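Local coordinates for protein argininosuccinate lyase (Chelativorans sp., PDB 6RX8) that probably catalyses the reversible cleavage of argininosuccinate to arginine and fumarate, the last step of arginine biosynthesis, at residues Gly109-Asp114 with Ala200-Gly205. The protein carries 2 engineered substitutions. Numbering follows the deposited sequence.
Sequences GRSRND and AAATAG. With FUM (fumaric acid), chain B; FUM (fumaric acid), chain C.
Ala-200 meets Asp-114 through methyl and methylene, the two CB atoms 4.2 Å apart. At Ala-201 the backbone N-H gives a weak bond to Asp-114 OD2 (2.9 Å, but bent to 139° at the hydrogen); OD2 also accepts from Gly-199 N, so the amides on both sides of Ala-200 converge on this oxygen. With CG set between its backbone N and carbonyl carbon (chi1 63°), Asp-114 turns OD1 back to Ser-111 N, bonded on the syn side. Ser-111 OG in turn accepts from Asn-113 N, 2.9 Å away and nearly straight, which completes a capping box at the start of helix 112-147. The Ser-Arg-Asn run at this helix start, as in other argininosuccinate lyases, delivers donors to one fumarate: Ser-111 OG, Arg-112 N, NE and NH2, and Asn-113 ND2. Lys-286 of the third subunit and Thr-158 of the second also bond to it, so three chains build the site. Beyond, Ala-202 O receives Asn-113 ND2 on a lone pair in the carbonyl plane, 2.9 Å away and at 174°. The same nitrogen donates to fumarate O at 2.9 Å, so both amide hydrogens are used and the rotation of the carboxamide is fixed.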
loop_
_atom_site.group_PDB
_atom_site.type_symbol
_atom_site.label_atom_id
_atom_site.label_comp_id
_atom_site.label_asym_id
_atom_site.label_seq_id
_atom_site.Cartn_x
_atom_site.Cartn_y
_atom_site.Cartn_z
ATOM N N GLY A 109 18.744 -20.727 -28.274
ATOM C CA GLY A 109 18.102 -21.358 -27.141
ATOM C C GLY A 109 17.790 -20.415 -26.008
ATOM O O GLY A 109 17.500 -20.864 -24.896
ATOM N N ARG A 110 17.819 -19.112 -26.262
ATOM C CA ARG A 110 17.720 -18.136 -25.195
ATOM C C ARG A 110 16.761 -17.026 -25.585
ATOM O O ARG A 110 16.468 -16.795 -26.758
ATOM C CB ARG A 110 19.098 -17.552 -24.861
ATOM C CG ARG A 110 19.149 -16.728 -23.587
ATOM C CD ARG A 110 20.585 -16.267 -23.317
ATOM N NE ARG A 110 21.073 -15.332 -24.327
ATOM C CZ ARG A 110 22.233 -14.693 -24.244
ATOM N NH1 ARG A 110 23.030 -14.901 -23.203
ATOM N NH2 ARG A 110 22.593 -13.848 -25.198
ATOM N N SER A 111 16.287 -16.330 -24.564
ATOM C CA SER A 111 15.366 -15.221 -24.714
ATOM C C SER A 111 15.878 -14.047 -23.898
ATOM O O SER A 111 16.710 -14.203 -23.002
ATOM C CB SER A 111 13.961 -15.627 -24.243
ATOM O OG SER A 111 13.053 -14.547 -24.301
ATOM N N ARG A 112 15.352 -12.861 -24.184
ATOM C CA ARG A 112 15.487 -11.793 -23.202
ATOM C C ARG A 112 14.738 -12.117 -21.912
ATOM O O ARG A 112 15.078 -11.583 -20.849
ATOM C CB ARG A 112 14.983 -10.469 -23.774
ATOM C CG ARG A 112 15.956 -9.850 -24.769
ATOM C CD ARG A 112 15.509 -8.470 -25.233
ATOM N NE ARG A 112 14.209 -8.524 -25.885
ATOM C CZ ARG A 112 13.590 -7.484 -26.433
ATOM N NH1 ARG A 112 14.156 -6.284 -26.428
ATOM N NH2 ARG A 112 12.390 -7.646 -26.975
ATOM N N ASN A 113 13.732 -12.985 -21.971
ATOM C CA ASN A 113 12.910 -13.216 -20.790
ATOM C C ASN A 113 13.669 -14.014 -19.741
ATOM O O ASN A 113 13.696 -13.635 -18.565
ATOM C CB ASN A 113 11.617 -13.928 -21.176
ATOM C CG ASN A 113 10.794 -13.135 -22.159
ATOM O OD1 ASN A 113 11.048 -11.950 -22.386
ATOM N ND2 ASN A 113 9.798 -13.779 -22.747
ATOM N N ASP A 114 14.292 -15.131 -20.134
ATOM C CA ASP A 114 15.021 -15.880 -19.113
ATOM C C ASP A 114 16.353 -15.205 -18.796
ATOM O O ASP A 114 16.779 -15.218 -17.635
ATOM C CB ASP A 114 15.162 -17.362 -19.500
ATOM C CG ASP A 114 15.972 -17.622 -20.760
ATOM O OD1 ASP A 114 16.076 -16.750 -21.642
ATOM O OD2 ASP A 114 16.465 -18.771 -20.882
ATOM N N ALA A 200 14.613 -21.677 -19.790
ATOM C CA ALA A 200 13.209 -21.428 -20.081
ATOM C C ALA A 200 13.026 -20.681 -21.393
ATOM O O ALA A 200 11.937 -20.715 -21.971
ATOM C CB ALA A 200 12.574 -20.640 -18.939
ATOM N N ALA A 201 14.053 -20.003 -21.873
ATOM C CA ALA A 201 13.992 -19.212 -23.118
ATOM C C ALA A 201 12.794 -18.279 -23.015
ATOM O O ALA A 201 12.662 -17.522 -22.034
ATOM C CB ALA A 201 13.983 -20.131 -24.312
ATOM N N ALA A 202 11.896 -18.263 -23.995
ATOM C CA ALA A 202 10.821 -17.299 -24.006
ATOM C C ALA A 202 9.846 -17.560 -22.877
ATOM O O ALA A 202 9.284 -16.610 -22.321
ATOM C CB ALA A 202 10.092 -17.324 -25.350
ATOM N N THR A 203 9.638 -18.835 -22.529
ATOM C CA THR A 203 8.627 -19.256 -21.570
ATOM C C THR A 203 8.304 -20.741 -21.704
ATOM O O THR A 203 7.588 -21.288 -20.860
ATOM C CB THR A 203 7.324 -18.468 -21.743
ATOM O OG1 THR A 203 6.370 -18.908 -20.765
ATOM C CG2 THR A 203 6.736 -18.687 -23.116
ATOM N N ALA A 204 8.794 -21.388 -22.776
ATOM C CA ALA A 204 8.474 -22.780 -23.070
ATOM C C ALA A 204 9.714 -23.629 -23.328
ATOM O O ALA A 204 9.609 -24.708 -23.922
ATOM C CB ALA A 204 7.542 -22.876 -24.284
ATOM N N GLY A 205 10.887 -23.175 -22.900
ATOM C CA GLY A 205 12.085 -23.924 -23.207
ATOM C C GLY A 205 12.460 -23.792 -24.672
ATOM O O GLY A 205 12.134 -22.813 -25.345
HETATM O OXT FUM B . 7.557 -11.609 -26.592
HETATM C C FUM B . 8.389 -11.915 -25.714
HETATM O O FUM B . 8.083 -12.640 -24.735
HETATM C C4 FUM B . 9.762 -11.392 -25.897
HETATM C C5 FUM B . 10.782 -12.249 -25.945
HETATM C C6 FUM B . 12.185 -11.799 -26.141
HETATM O O7 FUM B . 13.123 -12.622 -26.019
HETATM O O8 FUM B . 12.397 -10.603 -26.436
HETATM O OXT FUM C . 13.421 -6.674 -22.699
HETATM C C FUM C . 12.395 -6.948 -23.362
HETATM O O FUM C . 11.850 -8.070 -23.329
HETATM C C4 FUM C . 11.757 -5.939 -24.224
HETATM C C5 FUM C . 11.878 -4.649 -23.972
HETATM C C6 FUM C . 11.223 -3.653 -24.842
HETATM O O7 FUM C . 11.092 -2.547 -24.296
HETATM O O8 FUM C . 10.820 -3.896 -26.014
#